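Local coordinates for carbon dioxide concentrating mechanism protein CcmK (Synechococcus elongatus, PDB 4OX6) that probably forms hexameric building blocks of the carboxysome shell, the protein coat of a bacterial microcompartment involved in concentrating carbon dioxide, at residues A[36-41]-A[57-62]; A[48-53]-A[103-108]. One frame throughout, in Å; residues are numbered along the deposited sequence.

Interaction 1 (A[36-41]-A[57-62])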
loop_
_atom_site.group_PDB
_atom_site.type_symbol
_atom_site.label_atom_id
_atom_site.label_comp_id
_atom_site.label_asym_id
_atom_site.label_seq_id
_atom_site.Cartn_x
_atom_site.Cartn_y
_atom_site.Cartn_z
ATOM N N ASP A 36 -22.363 10.832 -1.804
ATOM C CA ASP A 36 -23.388 11.794 -1.451
ATOM C C ASP A 36 -24.505 11.811 -2.474
ATOM O O ASP A 36 -25.707 11.879 -2.099
ATOM C CB ASP A 36 -22.823 13.204 -1.247
ATOM C CG ASP A 36 -23.815 14.151 -0.594
ATOM O OD1 ASP A 36 -24.174 13.898 0.593
ATOM O OD2 ASP A 36 -24.205 15.153 -1.255
ATOM N N ALA A 37 -24.181 11.769 -3.764
ATOM C CA ALA A 37 -25.192 11.771 -4.804
ATOM C C ALA A 37 -26.032 10.523 -4.714
ATOM O O ALA A 37 -27.244 10.542 -4.942
ATOM C CB ALA A 37 -24.583 11.902 -6.162
ATOM N N MET A 38 -25.434 9.384 -4.418
ATOM C CA MET A 38 -26.136 8.108 -4.347
ATOM C C MET A 38 -27.197 8.140 -3.248
ATOM O O MET A 38 -28.365 7.768 -3.469
ATOM C CB MET A 38 -25.157 6.963 -4.100
ATOM C CG MET A 38 -24.285 6.667 -5.329
ATOM S SD MET A 38 -22.741 5.786 -4.952
ATOM C CE MET A 38 -23.055 4.203 -5.651
ATOM N N VAL A 39 -26.849 8.579 -2.032
ATOM C CA VAL A 39 -27.779 8.506 -0.902
ATOM C C VAL A 39 -28.835 9.587 -1.027
ATOM O O VAL A 39 -29.953 9.409 -0.493
ATOM C CB VAL A 39 -26.981 8.572 0.432
ATOM C CG1 VAL A 39 -26.359 9.918 0.659
ATOM C CG2 VAL A 39 -27.872 8.147 1.599
ATOM N N LYS A 40 -28.592 10.626 -1.829
ATOM C CA LYS A 40 -29.585 11.656 -2.102
ATOM C C LYS A 40 -30.513 11.286 -3.253
ATOM O O LYS A 40 -31.483 11.982 -3.510
ATOM C CB LYS A 40 -28.894 12.998 -2.366
ATOM C CG LYS A 40 -28.420 13.646 -1.049
ATOM C CD LYS A 40 -27.694 14.965 -1.378
ATOM C CE LYS A 40 -27.275 15.682 -0.127
ATOM N NZ LYS A 40 -26.276 16.732 -0.418
ATOM N N ALA A 41 -30.291 10.169 -3.905
ATOM C CA ALA A 41 -31.044 9.849 -5.133
ATOM C C ALA A 41 -31.965 8.657 -4.975
ATOM O O ALA A 41 -32.803 8.374 -5.852
ATOM C CB ALA A 41 -30.063 9.534 -6.248
ATOM N N PHE A 57 -10.743 4.228 -4.892
ATOM C CA PHE A 57 -11.629 3.982 -3.750
ATOM C C PHE A 57 -12.965 3.472 -4.256
ATOM O O PHE A 57 -13.486 3.984 -5.266
ATOM C CB PHE A 57 -11.915 5.315 -3.026
ATOM C CG PHE A 57 -10.702 5.909 -2.357
ATOM C CD1 PHE A 57 -9.855 6.753 -3.029
ATOM C CD2 PHE A 57 -10.441 5.612 -1.030
ATOM C CE1 PHE A 57 -8.713 7.251 -2.429
ATOM C CE2 PHE A 57 -9.310 6.127 -0.392
ATOM C CZ PHE A 57 -8.457 6.931 -1.094
ATOM N N ALA A 58 -13.553 2.492 -3.560
ATOM C CA ALA A 58 -14.890 2.032 -3.907
ATOM C C ALA A 58 -15.839 2.341 -2.779
ATOM O O ALA A 58 -15.494 2.237 -1.599
ATOM C CB ALA A 58 -14.886 0.541 -4.201
ATOM N N VAL A 59 -17.069 2.718 -3.120
ATOM C CA VAL A 59 -18.145 2.907 -2.129
ATOM C C VAL A 59 -19.193 1.823 -2.370
ATOM O O VAL A 59 -19.520 1.513 -3.515
ATOM C CB VAL A 59 -18.781 4.315 -2.208
ATOM C CG1 VAL A 59 -19.395 4.665 -3.552
ATOM C CG2 VAL A 59 -19.806 4.513 -1.076
ATOM N N ASN A 60 -19.722 1.283 -1.293
ATOM C CA ASN A 60 -20.686 0.175 -1.315
ATOM C C ASN A 60 -21.983 0.629 -0.698
ATOM O O ASN A 60 -22.017 1.213 0.415
ATOM C CB ASN A 60 -20.101 -0.974 -0.516
ATOM C CG ASN A 60 -18.780 -1.431 -1.104
ATOM O OD1 ASN A 60 -18.715 -1.753 -2.290
ATOM N ND2 ASN A 60 -17.735 -1.437 -0.290
ATOM N N ILE A 61 -23.071 0.462 -1.444
ATOM C CA ILE A 61 -24.412 0.820 -1.010
ATOM C C ILE A 61 -25.320 -0.409 -1.026
ATOM O O ILE A 61 -25.137 -1.365 -1.823
ATOM C CB ILE A 61 -24.986 1.957 -1.856
ATOM C CG1 ILE A 61 -25.247 1.551 -3.312
ATOM C CG2 ILE A 61 -24.118 3.202 -1.773
ATOM C CD1 ILE A 61 -26.108 2.571 -4.067
ATOM N N ARG A 62 -26.361 -0.349 -0.212
ATOM C CA ARG A 62 -27.352 -1.419 -0.146
ATOM C C ARG A 62 -28.753 -0.847 -0.231
ATOM O O ARG A 62 -29.028 0.212 0.319
ATOM C CB ARG A 62 -27.260 -2.219 1.146
ATOM C CG ARG A 62 -25.910 -2.822 1.465
ATOM C CD ARG A 62 -25.409 -3.882 0.449
ATOM N NE ARG A 62 -26.223 -5.078 0.362
ATOM C CZ ARG A 62 -26.162 -6.100 1.197
ATOM N NH1 ARG A 62 -25.258 -6.174 2.127
ATOM N NH2 ARG A 62 -26.964 -7.140 1.013
#

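Interaction 2 (A[48-53]-A[103-108])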
loop_
_atom_site.group_PDB
_atom_site.type_symbol
_atom_site.label_atom_id
_atom_site.label_comp_id
_atom_site.label_asym_id
_atom_site.label_seq_id
_atom_site.Cartn_x
_atom_site.Cartn_y
_atom_site.Cartn_z
ATOM N N SER A 48 -20.107 1.048 3.503
ATOM C CA SER A 48 -18.676 0.922 3.629
ATOM C C SER A 48 -17.966 1.555 2.447
ATOM O O SER A 48 -18.580 1.863 1.419
ATOM C CB SER A 48 -18.236 -0.559 3.729
ATOM O OG SER A 48 -18.574 -1.221 2.520
ATOM N N TYR A 49 -16.651 1.718 2.583
ATOM C CA TYR A 49 -15.782 2.065 1.471
ATOM C C TYR A 49 -14.534 1.222 1.550
ATOM O O TYR A 49 -14.176 0.754 2.594
ATOM C CB TYR A 49 -15.469 3.569 1.340
ATOM C CG TYR A 49 -14.432 4.075 2.281
ATOM C CD1 TYR A 49 -14.705 4.275 3.624
ATOM C CD2 TYR A 49 -13.144 4.312 1.844
ATOM C CE1 TYR A 49 -13.723 4.725 4.508
ATOM C CE2 TYR A 49 -12.169 4.784 2.712
ATOM C CZ TYR A 49 -12.443 4.933 4.041
ATOM O OH TYR A 49 -11.441 5.382 4.882
ATOM N N MET A 50 -13.923 1.042 0.396
ATOM C CA MET A 50 -12.697 0.280 0.212
ATOM C C MET A 50 -11.573 1.173 -0.344
ATOM O O MET A 50 -11.728 1.848 -1.400
ATOM C CB MET A 50 -13.006 -0.851 -0.778
ATOM C CG MET A 50 -11.775 -1.695 -1.219
ATOM S SD MET A 50 -10.858 -2.431 0.166
ATOM C CE MET A 50 -12.095 -3.648 0.648
ATOM N N ARG A 51 -10.453 1.215 0.370
ATOM C CA ARG A 51 -9.261 1.896 -0.094
ATOM C C ARG A 51 -8.542 0.862 -0.924
ATOM O O ARG A 51 -7.965 -0.094 -0.358
ATOM C CB ARG A 51 -8.412 2.361 1.090
ATOM C CG ARG A 51 -7.169 3.095 0.663
ATOM C CD ARG A 51 -6.450 3.703 1.860
ATOM N NE ARG A 51 -5.082 3.981 1.480
ATOM C CZ ARG A 51 -4.140 3.058 1.307
ATOM N NH1 ARG A 51 -4.421 1.770 1.471
ATOM N NH2 ARG A 51 -2.903 3.428 0.981
ATOM N N ALA A 52 -8.556 0.972 -2.256
ATOM C CA ALA A 52 -8.141 -0.124 -3.186
ATOM C C ALA A 52 -6.667 -0.074 -3.552
ATOM O O ALA A 52 -6.075 -1.097 -4.054
ATOM C CB ALA A 52 -8.914 -0.118 -4.431
ATOM N N GLY A 53 -6.016 1.026 -3.265
ATOM C CA GLY A 53 -4.647 1.289 -3.716
ATOM C C GLY A 53 -4.654 2.034 -5.001
ATOM O O GLY A 53 -5.684 2.123 -5.688
ATOM N N VAL A 103 -17.767 -12.600 3.608
ATOM C CA VAL A 103 -16.354 -12.480 3.353
ATOM C C VAL A 103 -15.926 -11.026 3.024
ATOM O O VAL A 103 -14.827 -10.606 3.371
ATOM C CB VAL A 103 -15.947 -13.432 2.174
ATOM C CG1 VAL A 103 -14.563 -13.102 1.596
ATOM C CG2 VAL A 103 -16.033 -14.928 2.629
ATOM N N PHE A 104 -16.786 -10.298 2.297
ATOM C CA PHE A 104 -16.448 -8.944 1.848
ATOM C C PHE A 104 -17.129 -7.934 2.748
ATOM O O PHE A 104 -18.240 -8.169 3.222
ATOM C CB PHE A 104 -16.909 -8.767 0.430
ATOM C CG PHE A 104 -16.123 -9.560 -0.584
ATOM C CD1 PHE A 104 -14.987 -9.078 -1.144
ATOM C CD2 PHE A 104 -16.535 -10.794 -0.983
ATOM C CE1 PHE A 104 -14.243 -9.810 -2.092
ATOM C CE2 PHE A 104 -15.819 -11.535 -1.927
ATOM C CZ PHE A 104 -14.688 -11.031 -2.496
ATOM N N PRO A 105 -16.463 -6.778 2.939
ATOM C CA PRO A 105 -17.027 -5.797 3.858
ATOM C C PRO A 105 -18.130 -5.006 3.196
ATOM O O PRO A 105 -17.897 -3.785 2.923
ATOM C CB PRO A 105 -15.785 -4.948 4.181
ATOM C CG PRO A 105 -14.961 -4.987 2.913
ATOM C CD PRO A 105 -15.137 -6.400 2.441
ATOM N N ILE A 106 -19.325 -5.585 3.076
ATOM C CA ILE A 106 -20.444 -4.971 2.395
ATOM C C ILE A 106 -21.742 -5.092 3.190
ATOM O O ILE A 106 -22.805 -4.730 2.682
ATOM C CB ILE A 106 -20.687 -5.532 0.949
ATOM C CG1 ILE A 106 -20.990 -7.035 1.001
ATOM C CG2 ILE A 106 -19.491 -5.204 0.110
ATOM C CD1 ILE A 106 -21.576 -7.606 -0.263
ATOM N N GLY A 107 -21.648 -5.579 4.432
ATOM C CA GLY A 107 -22.799 -5.682 5.317
ATOM C C GLY A 107 -23.150 -4.385 6.005
ATOM O O GLY A 107 -22.397 -3.438 5.959
ATOM N N PHE A 108 -24.280 -4.387 6.706
ATOM C CA PHE A 108 -24.732 -3.270 7.514
ATOM C C PHE A 108 -24.072 -3.268 8.904
ATOM O O PHE A 108 -24.323 -4.171 9.704
ATOM C CB PHE A 108 -26.259 -3.348 7.701
ATOM C CG PHE A 108 -27.045 -3.121 6.461
ATOM C CD1 PHE A 108 -27.466 -1.879 6.093
ATOM C CD2 PHE A 108 -27.436 -4.198 5.688
ATOM C CE1 PHE A 108 -28.245 -1.694 4.965
ATOM C CE2 PHE A 108 -28.188 -4.005 4.562
ATOM C CZ PHE A 108 -28.584 -2.730 4.212
#

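Interaction 1 (A[36-41]-A[57-62])
Met38 reaches Val59 and Ile61 because its CG stands anti to its own carbonyl carbon (chi1 -71°) and chi2 is nearly extended, which carries the sulfur away from the helix and toward the strand; a bend at chi3 (110°) then swings the methyl aside. The result is a two-point apolar contact. Met38 SD meets Val59 CG1 at 3.8 Å, the two side chains approaching tip to tip. The terminal methyl instead lies across the branches of Ile61, with Met38 CE 3.8 Å from Ile61 CD1 and 4.1 Å from Ile61 CG2. This is the packing of helix 28-39 on one face of the antiparallel sheet of the BMC domain, an alpha+beta fold in which strand 56-63 is an inner strand. Val59 and Ile61, two residues apart, both point to the helix, while Asn60 between them points away and bonds to Ser22. Leu23 of strand 19-26 and Met72 of helix 65-81 also touch Met38, placing its thioether in the hydrophobic core. Within 36-41, Lys40 NZ forms a 2.7 Å salt bridge with Asp36 OD2, and both side chains also hydrogen-bond to a neighbouring subunit, through the backbone of its His97 and Arg95.

Interaction 2 (A[48-53]-A[103-108])
Ser48 and Pro105 are joined by a short hydrogen bond, Ser48 OG donating to Pro105 O at 2.7 Å. The serine hydroxyl sits between its own backbone N and carbonyl carbon (chi1 64°), a rotamer that directs it from strand 45-53 to the loop after helix 98-103. It approaches the acceptor in the carbonyl plane, at a C=O...donor angle of 155°. Ser48 CB is 3.3 Å from Pro105 O.

Two residues along the strand, Met50 makes the second touch. Its CG is anti to the backbone N (chi1 174°), and bends at chi2 and chi3 turn the methyl to the proline. Met50 CE lies 3.9 Å from Pro105 CG, and the two side chains cross at about a right angle. Tyr49, between the two contacting residues, points away from the loop and stacks on Phe104 of a neighbouring subunit; Phe104 of this chain in turn stacks on Tyr49 of a further subunit, which also packs on Met50 and Pro105. The contact therefore borders a subunit interface of the six-chain assembly.

Pro105 is the centre of an inverse gamma turn, with a weak bond of 2.8 Å from Ile106 N to Phe104 O. The turn leaves the proline carbonyl turned to the strand, while CG of its ring meets the methionine methyl. Ser48 OG also accepts a hydrogen bond from Asn60 ND2 of the adjacent strand. With its proton given to Pro105 O and its oxygen receiving the amide, the hydroxyl relays a polar connection from the sheet to a loop carbonyl, and the methionine-proline touch adds an apolar component beside it.

How the interactions relate
Interaction 1 is a fully buried contact near the centre of the chain, whereas interaction 2 is partly buried and lies farther out, where loop 103-108 meets strand 45-53, outermost in this chain's sheet. Their centres are 13 Å apart, yet both rest on the same sheet: strands 56-63 and 45-53 are neighbours, linked by a probable hydrogen bond from Met50 N to Ala58 O. Chemistry follows position. The helix-to-strand contact is wholly apolar, while the strand-to-loop contact combines a hydrogen bond with one apolar touch. Strand 56-63 forms part of interaction 1 and borders interaction 2: alternate residues face helix 28-39, and Asn60 and Arg62 turn to the other side, where Arg62 NH1 bonds to Ile106 O.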